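Local coordinates for possible HxlR family transcriptional factor (Thermoplasma volcanium, PDB 3DF8), which probably binds DNA and regulates transcription as a winged helix-turn-helix protein of the HxlR family, at residues Leu100-Ile103 / Ser104-Arg108; Leu5-Asp9 / Thr10-Ile14; Leu60-Arg63 / Ile64-Ile68. All coordinates share one frame; numbering follows the deposited sequence. Where two conformers were deposited one is given.

How the interactions relate
The three contacts are all local, and within one chain they lie apart. Interactions 1 and 2 have centres about 25 Å from each other and nearest atoms about 14 Å apart, yet the dimer brings their counterparts together: Gln101 of interaction 1 packs on Tyr7 of the second subunit, and Ile14 of interaction 2 packs on Leu100 of that subunit. Both therefore belong to the subunit interface. Interaction 3, in helix 57-69, lies across the chain's centre from both, about 26 Å from interaction 1 and 29 Å from interaction 2 between centres. The second subunit does not touch it. Dimerisation elements and the probable DNA-reading helix are thus separated.

Interaction 1. Residues Leu100-Ile103 / Ser104-Arg108; sequences LQYI and SVLDR
Tyr102 and Leu106 form an aliphatic-aromatic pair one turn apart near the C-terminal end of helix 87-108, and the contact is local to that helix. Leu106 CG lies over one face of the phenol ring, 4.1 Å from the centroid and 28° off the ring normal, which meets the geometry of a CH-pi contact. The leucine's branches then spread along the ring: CD1 sits near CE2, while CD2 reaches Tyr102 OH at 3.7 Å. Tyr102 has CG anti to its backbone nitrogen (chi1 -173°), which swings the ring toward the C-terminal end of the helix, onto Leu106. Val105 comes to the same ring obliquely, its CB 4.1 Å from Tyr102 CD1. The hydroxyl of Tyr102 is hydrogen-bonded to Asn91 of the second subunit, which ties down the far end of the ring.

The backbone from Leu100 to Asp107 keeps alpha-helical i to i+4 bonds. Leu106 N donates to Tyr102 O over 2.9 Å at a nearly straight 169°, and Asp107 N donates to Ile103 O, also at 2.9 Å. Gln101 O receives both Val105 N, at 3.2 Å, and the Ser104 hydroxyl; the modelled length of the hydroxyl bond is doubtful, because it is very short and Ser104 has a second conformer. On another flank the Asp107 carboxylate runs alongside Ile103, its OD2 3.7 Å from Ile103 CG2. Both carboxylate oxygens are engaged by the second subunit, OD2 with the Ser19 hydroxyl and OD1 with the Val20 amide, so an acidic group beside an apolar branch is satisfied across the interface. The arrangement is an i to i+4 side-chain pairing on a C-terminal dimerisation helix, as in winged helix-turn-helix regulators of the HxlR family.

Interaction 2. Residues Leu5-Asp9 / Thr10-Ile14; sequences LRYGD and TEICI
Thr10, Leu5 and Ile12 are the residues with the most surface buried by the contact in this tight beta hairpin, in which strand 3-7 turns back as strand 10-14 through a type II' turn from Tyr7 to Thr10. Thr10 closes the turn by two routes. Its OG1 donates to Tyr7 O at 2.8 Å, in the carbonyl plane and on a lone pair, whereas its backbone N reaches the same oxygen from above that plane at 3.1 Å. A chi1 of 77° places OG1 between the threonine's backbone N and carbonyl carbon, facing the tyrosine. Tyr7 N returns a bond to Thr10 O. Gly8, with a positive phi of 65°, occupies the first corner of the turn.

Further along, Leu5 and Ile12 form a hydrogen-bonded antiparallel pair: Leu5 N to Ile12 O and Ile12 N to Leu5 O are both 2.7 Å, the latter at 171°. Their side chains share a face with Tyr7, and Ile12 CD1 reaches Tyr7 CB at 3.5 Å. Leu5 CD1 also crosses to Ile14 CG1, 4.0 Å away. On the other face the bent chain of Arg6 lays its guanidinium over Glu11 CG, while NH2 donates to Gly8 O. The guanidinium and Glu11 carboxylate planes are nearly parallel, with Arg6 NH1 4.0 Å from Glu11 OE2 and that oxygen well out of the guanidinium plane; any attraction is probably one of charges alone, with no salt bridge.

The hairpin rests on the second subunit: Leu5 and Ile12 pack on Met97, Tyr7 on Gln101 and Ile14 on Leu100, all from its helix 87-108, and the Arg6 backbone is hydrogen-bonded to Asn38 and Arg93 of that subunit.

Interaction 3. Residues Leu60-Arg63 / Ile64-Ile68; sequences LSRR and IKDLI
Asp66 OD2 sits at the edge of the Arg62 guanidinium, near its plane, and no atom of 64-68 stacks on either face of that group. These residues belong to helix 57-69, which with helix 45-50 makes the helix-turn-helix and is probably its recognition helix. OD2 and Arg62 NE are 4.4 Å apart, too far for a salt bridge. A water links the two groups instead: it accepts from Arg62 NE at 2.8 Å and from Arg63 NH1 at 2.7 Å, and donates to Asp66 OD2 at 2.6 Å. The Arg62 leg is less certain, since that side chain has two conformers. Arg63 is anchored elsewhere as well, its NE donating to Lys27 O.

Asp66 has CG anti to its carbonyl carbon (chi1 -73°), which leans the carboxylate back over the preceding turn. The main chain there is plain alpha-helix, with Leu67 N to Arg63 O at 2.8 Å and Ile64 N to Leu60 O at 2.9 Å. On the inward side Leu60 CD1 meets Ile64 CD1 at 3.9 Å, and Leu60 continues into Phe45 and Ile48 of helix 45-50 while Ile64 packs on Arg75 of strand 73-77. A second water donates both to Arg62 O and to Asp66 OD1, each at 2.7 Å, and so joins the carboxylate to the very carbonyl that accepts Asp66 N.

Interaction 1. Residues Leu100-Ile103 / Ser104-Arg108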
loop_
_atom_site.group_PDB
_atom_site.type_symbol
_atom_site.label_atom_id
_atom_site.label_comp_id
_atom_site.label_asym_id
_atom_site.label_seq_id
_atom_site.Cartn_x
_atom_site.Cartn_y
_atom_site.Cartn_z
ATOM N N LEU A 100 -0.466 3.622 7.187
ATOM C CA LEU A 100 -1.300 2.796 8.052
ATOM C C LEU A 100 -1.956 3.574 9.207
ATOM O O LEU A 100 -3.126 3.323 9.533
ATOM C CB LEU A 100 -0.561 1.533 8.521
ATOM C CG LEU A 100 -0.165 0.589 7.362
ATOM C CD1 LEU A 100 0.505 -0.662 7.931
ATOM C CD2 LEU A 100 -1.317 0.196 6.414
ATOM N N GLN A 101 -1.215 4.511 9.817
ATOM C CA GLN A 101 -1.762 5.374 10.822
ATOM C C GLN A 101 -3.009 6.066 10.254
ATOM O O GLN A 101 -4.072 6.041 10.884
ATOM C CB GLN A 101 -0.710 6.389 11.267
ATOM C CG GLN A 101 -1.172 7.356 12.351
ATOM C CD GLN A 101 -0.046 8.264 12.786
ATOM O OE1 GLN A 101 0.505 9.022 11.973
ATOM N NE2 GLN A 101 0.320 8.191 14.064
ATOM N N TYR A 102 -2.882 6.640 9.054
ATOM C CA TYR A 102 -4.006 7.421 8.539
ATOM C C TYR A 102 -5.163 6.494 8.189
ATOM O O TYR A 102 -6.310 6.829 8.440
ATOM C CB TYR A 102 -3.660 8.286 7.344
ATOM C CG TYR A 102 -4.825 9.191 6.996
ATOM C CD1 TYR A 102 -5.340 10.077 7.939
ATOM C CD2 TYR A 102 -5.412 9.170 5.731
ATOM C CE1 TYR A 102 -6.420 10.925 7.648
ATOM C CE2 TYR A 102 -6.504 10.013 5.432
ATOM C CZ TYR A 102 -6.989 10.886 6.374
ATOM O OH TYR A 102 -8.048 11.743 6.106
ATOM N N ILE A 103 -4.861 5.333 7.626
ATOM C CA ILE A 103 -5.873 4.310 7.390
ATOM C C ILE A 103 -6.669 3.992 8.664
ATOM O O ILE A 103 -7.902 3.854 8.607
ATOM C CB ILE A 103 -5.254 3.042 6.790
ATOM C CG1 ILE A 103 -4.892 3.316 5.328
ATOM C CG2 ILE A 103 -6.227 1.874 6.832
ATOM C CD1 ILE A 103 -4.134 2.170 4.683
ATOM N N SER A 104 -5.981 3.877 9.794
ATOM C CA SER A 104 -6.674 3.563 11.031
ATOM C C SER A 104 -7.636 4.689 11.378
ATOM O O SER A 104 -8.739 4.426 11.875
ATOM C CB SER A 104 -5.700 3.248 12.175
ATOM O OG SER A 104 -4.878 4.350 12.474
ATOM N N VAL A 105 -7.235 5.939 11.114
ATOM C CA VAL A 105 -8.110 7.105 11.339
ATOM C C VAL A 105 -9.343 7.005 10.433
ATOM O O VAL A 105 -10.477 7.160 10.895
ATOM C CB VAL A 105 -7.364 8.444 11.098
ATOM C CG1 VAL A 105 -8.343 9.660 11.058
ATOM C CG2 VAL A 105 -6.256 8.652 12.147
ATOM N N LEU A 106 -9.127 6.761 9.149
ATOM C CA LEU A 106 -10.256 6.545 8.219
ATOM C C LEU A 106 -11.212 5.434 8.653
ATOM O O LEU A 106 -12.434 5.591 8.543
ATOM C CB LEU A 106 -9.752 6.267 6.815
ATOM C CG LEU A 106 -9.025 7.390 6.086
ATOM C CD1 LEU A 106 -8.446 6.801 4.803
ATOM C CD2 LEU A 106 -9.925 8.542 5.740
ATOM N N ASP A 107 -10.668 4.336 9.171
ATOM C CA ASP A 107 -11.477 3.188 9.594
ATOM C C ASP A 107 -12.425 3.524 10.738
ATOM O O ASP A 107 -13.449 2.869 10.909
ATOM C CB ASP A 107 -10.571 2.022 9.993
ATOM C CG ASP A 107 -9.896 1.370 8.791
ATOM O OD1 ASP A 107 -10.388 1.571 7.645
ATOM O OD2 ASP A 107 -8.905 0.637 9.002
ATOM N N ARG A 108 -12.085 4.561 11.491
ATOM C CA ARG A 108 -12.938 5.048 12.580
ATOM C C ARG A 108 -14.040 5.978 12.065
ATOM O O ARG A 108 -15.026 6.240 12.772
ATOM C CB ARG A 108 -12.097 5.783 13.625
ATOM C CG ARG A 108 -11.063 4.935 14.353
ATOM C CD ARG A 108 -11.660 4.022 15.444
ATOM N NE ARG A 108 -12.841 4.565 16.121
ATOM C CZ ARG A 108 -12.820 5.365 17.190
ATOM N NH1 ARG A 108 -11.667 5.772 17.721
ATOM N NH2 ARG A 108 -13.966 5.776 17.719
#

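Interaction 2. Residues Leu5-Asp9 / Thr10-Ile14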
loop_
_atom_site.group_PDB
_atom_site.type_symbol
_atom_site.label_atom_id
_atom_site.label_comp_id
_atom_site.label_asym_id
_atom_site.label_seq_id
_atom_site.Cartn_x
_atom_site.Cartn_y
_atom_site.Cartn_z
ATOM N N LEU A 5 4.309 9.821 -11.384
ATOM C CA LEU A 5 3.568 10.397 -10.255
ATOM C C LEU A 5 4.255 11.647 -9.678
ATOM O O LEU A 5 5.414 11.609 -9.301
ATOM C CB LEU A 5 3.324 9.348 -9.149
ATOM C CG LEU A 5 3.081 7.947 -9.693
ATOM C CD1 LEU A 5 3.213 6.931 -8.580
ATOM C CD2 LEU A 5 1.710 7.916 -10.363
ATOM N N ARG A 6 3.520 12.749 -9.626
ATOM C CA ARG A 6 4.050 14.010 -9.124
ATOM C C ARG A 6 4.325 13.889 -7.624
ATOM O O ARG A 6 3.445 13.491 -6.864
ATOM C CB ARG A 6 3.034 15.128 -9.375
ATOM C CG ARG A 6 3.421 16.487 -8.798
ATOM C CD ARG A 6 4.777 16.884 -9.248
ATOM N NE ARG A 6 4.881 17.102 -10.694
ATOM C CZ ARG A 6 5.993 17.528 -11.291
ATOM N NH1 ARG A 6 6.019 17.681 -12.600
ATOM N NH2 ARG A 6 7.080 17.802 -10.572
ATOM N N TYR A 7 5.543 14.247 -7.214
ATOM C CA TYR A 7 5.891 14.264 -5.794
ATOM C C TYR A 7 6.746 15.512 -5.550
ATOM O O TYR A 7 7.970 15.471 -5.678
ATOM C CB TYR A 7 6.647 12.987 -5.400
ATOM C CG TYR A 7 7.011 12.868 -3.937
ATOM C CD1 TYR A 7 6.217 13.431 -2.944
ATOM C CD2 TYR A 7 8.139 12.149 -3.543
ATOM C CE1 TYR A 7 6.552 13.292 -1.587
ATOM C CE2 TYR A 7 8.470 12.006 -2.211
ATOM C CZ TYR A 7 7.686 12.578 -1.236
ATOM O OH TYR A 7 8.040 12.454 0.089
ATOM N N GLY A 8 6.097 16.639 -5.244
ATOM C CA GLY A 8 6.851 17.887 -5.092
ATOM C C GLY A 8 7.459 18.276 -6.431
ATOM O O GLY A 8 6.799 18.227 -7.460
ATOM N N ASP A 9 8.734 18.625 -6.432
ATOM C CA ASP A 9 9.430 19.058 -7.641
ATOM C C ASP A 9 9.874 17.870 -8.504
ATOM O O ASP A 9 10.537 18.070 -9.517
ATOM C CB ASP A 9 10.623 19.902 -7.222
ATOM C CG ASP A 9 11.264 20.682 -8.390
ATOM O OD1 ASP A 9 10.553 21.208 -9.292
ATOM O OD2 ASP A 9 12.499 20.790 -8.370
ATOM N N THR A 10 9.546 16.648 -8.084
ATOM C CA THR A 10 10.049 15.437 -8.731
ATOM C C THR A 10 8.882 14.623 -9.308
ATOM O O THR A 10 7.710 14.832 -8.930
ATOM C CB THR A 10 10.837 14.513 -7.744
ATOM O OG1 THR A 10 9.905 13.803 -6.899
ATOM C CG2 THR A 10 11.857 15.315 -6.911
ATOM N N GLU A 11 9.193 13.708 -10.218
ATOM C CA GLU A 11 8.201 12.697 -10.591
ATOM C C GLU A 11 8.740 11.299 -10.288
ATOM O O GLU A 11 9.908 10.998 -10.561
ATOM C CB GLU A 11 7.781 12.839 -12.057
ATOM C CG GLU A 11 7.020 14.118 -12.363
ATOM C CD GLU A 11 6.745 14.265 -13.851
ATOM O OE1 GLU A 11 7.707 14.585 -14.598
ATOM O OE2 GLU A 11 5.580 14.070 -14.276
ATOM N N ILE A 12 7.878 10.468 -9.722
ATOM C CA ILE A 12 8.221 9.092 -9.364
ATOM C C ILE A 12 7.741 8.237 -10.542
ATOM O O ILE A 12 6.591 8.387 -10.983
ATOM C CB ILE A 12 7.488 8.667 -8.062
ATOM C CG1 ILE A 12 7.826 9.639 -6.904
ATOM C CG2 ILE A 12 7.770 7.158 -7.727
ATOM C CD1 ILE A 12 6.907 9.483 -5.648
ATOM N N CYS A 13 8.633 7.372 -11.020
ATOM C CA CYS A 13 8.347 6.463 -12.103
ATOM C C CYS A 13 8.046 5.062 -11.553
ATOM O O CYS A 13 8.875 4.487 -10.831
ATOM C CB CYS A 13 9.555 6.412 -13.043
ATOM S SG CYS A 13 9.212 5.566 -14.573
ATOM N N ILE A 14 6.861 4.534 -11.876
ATOM C CA ILE A 14 6.477 3.163 -11.521
ATOM C C ILE A 14 5.998 2.401 -12.760
ATOM O O ILE A 14 5.090 2.836 -13.476
ATOM C CB ILE A 14 5.320 3.114 -10.457
ATOM C CG1 ILE A 14 5.707 3.892 -9.176
ATOM C CG2 ILE A 14 4.860 1.645 -10.167
ATOM C CD1 ILE A 14 6.628 3.140 -8.229
#

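Interaction 3. Residues Leu60-Arg63 / Ile64-Ile68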
loop_
_atom_site.group_PDB
_atom_site.type_symbol
_atom_site.label_atom_id
_atom_site.label_comp_id
_atom_site.label_asym_id
_atom_site.label_seq_id
_atom_site.Cartn_x
_atom_site.Cartn_y
_atom_site.Cartn_z
ATOM N N LEU A 60 0.710 -16.844 4.618
ATOM C CA LEU A 60 1.859 -16.254 5.312
ATOM C C LEU A 60 3.170 -16.778 4.740
ATOM O O LEU A 60 4.107 -16.003 4.522
ATOM C CB LEU A 60 1.806 -16.458 6.820
ATOM C CG LEU A 60 2.976 -15.892 7.662
ATOM C CD1 LEU A 60 3.185 -14.404 7.464
ATOM C CD2 LEU A 60 2.761 -16.201 9.145
ATOM N N SER A 61 3.228 -18.073 4.498
ATOM C CA SER A 61 4.451 -18.703 3.980
ATOM C C SER A 61 4.753 -18.167 2.560
ATOM O O SER A 61 5.913 -17.865 2.229
ATOM C CB SER A 61 4.265 -20.229 3.962
ATOM O OG SER A 61 5.421 -20.830 3.417
ATOM N N ARG A 62 3.716 -18.042 1.736
ATOM C CA ARG A 62 3.869 -17.587 0.343
ATOM C C ARG A 62 4.349 -16.140 0.318
ATOM O O ARG A 62 5.237 -15.784 -0.467
ATOM C CB ARG A 62 2.563 -17.735 -0.454
ATOM C CG ARG A 62 2.722 -17.436 -1.950
ATOM C CD ARG A 62 1.426 -17.576 -2.755
ATOM N NE ARG A 62 1.270 -16.457 -3.685
ATOM C CZ ARG A 62 0.411 -16.392 -4.697
ATOM N NH1 ARG A 62 -0.405 -17.408 -4.980
ATOM N NH2 ARG A 62 0.377 -15.291 -5.440
ATOM N N ARG A 63 3.775 -15.305 1.191
ATOM C CA ARG A 63 4.203 -13.896 1.240
ATOM C C ARG A 63 5.626 -13.713 1.787
ATOM O O ARG A 63 6.415 -12.908 1.260
ATOM C CB ARG A 63 3.248 -13.026 2.078
ATOM C CG ARG A 63 1.855 -12.914 1.547
ATOM C CD ARG A 63 1.713 -12.144 0.252
ATOM N NE ARG A 63 0.290 -11.911 0.126
ATOM C CZ ARG A 63 -0.536 -12.769 -0.481
ATOM N NH1 ARG A 63 -0.043 -13.851 -1.100
ATOM N NH2 ARG A 63 -1.835 -12.533 -0.502
ATOM N N ILE A 64 5.969 -14.520 2.791
ATOM C CA ILE A 64 7.311 -14.508 3.350
ATOM C C ILE A 64 8.305 -14.894 2.245
ATOM O O ILE A 64 9.336 -14.243 2.118
ATOM C CB ILE A 64 7.407 -15.419 4.599
ATOM C CG1 ILE A 64 6.786 -14.643 5.785
ATOM C CG2 ILE A 64 8.889 -15.806 4.876
ATOM C CD1 ILE A 64 6.911 -15.367 7.149
ATOM N N LYS A 65 7.999 -15.912 1.451
ATOM C CA LYS A 65 8.934 -16.310 0.390
ATOM C C LYS A 65 9.122 -15.142 -0.593
ATOM O O LYS A 65 10.253 -14.868 -1.027
ATOM C CB LYS A 65 8.409 -17.518 -0.351
ATOM C CG LYS A 65 9.255 -17.883 -1.541
ATOM C CD LYS A 65 8.626 -18.992 -2.337
ATOM C CE LYS A 65 9.312 -19.077 -3.696
ATOM N NZ LYS A 65 10.779 -19.244 -3.492
ATOM N N ASP A 66 8.027 -14.457 -0.932
ATOM C CA ASP A 66 8.114 -13.419 -1.959
ATOM C C ASP A 66 8.911 -12.281 -1.340
ATOM O O ASP A 66 9.674 -11.602 -2.038
ATOM C CB ASP A 66 6.735 -12.895 -2.376
ATOM C CG ASP A 66 5.947 -13.874 -3.214
ATOM O OD1 ASP A 66 6.552 -14.779 -3.838
ATOM O OD2 ASP A 66 4.704 -13.673 -3.247
ATOM N N LEU A 67 8.688 -12.061 -0.042
ATOM C CA LEU A 67 9.417 -10.992 0.652
ATOM C C LEU A 67 10.919 -11.259 0.773
ATOM O O LEU A 67 11.736 -10.330 0.677
ATOM C CB LEU A 67 8.805 -10.675 2.033
ATOM C CG LEU A 67 7.483 -9.912 2.009
ATOM C CD1 LEU A 67 6.751 -10.084 3.398
ATOM C CD2 LEU A 67 7.566 -8.456 1.607
ATOM N N ILE A 68 11.271 -12.516 1.019
ATOM C CA ILE A 68 12.686 -12.946 1.035
ATOM C C ILE A 68 13.282 -12.761 -0.377
ATOM O O ILE A 68 14.363 -12.192 -0.547
ATOM C CB ILE A 68 12.792 -14.403 1.493
ATOM C CG1 ILE A 68 12.421 -14.524 2.976
ATOM C CG2 ILE A 68 14.226 -14.952 1.215
ATOM C CD1 ILE A 68 12.286 -15.997 3.458
HETATM O O HOH W 1 2.372 -14.246 -2.323
HETATM O O HOH W 2 5.736 -17.111 -2.816
#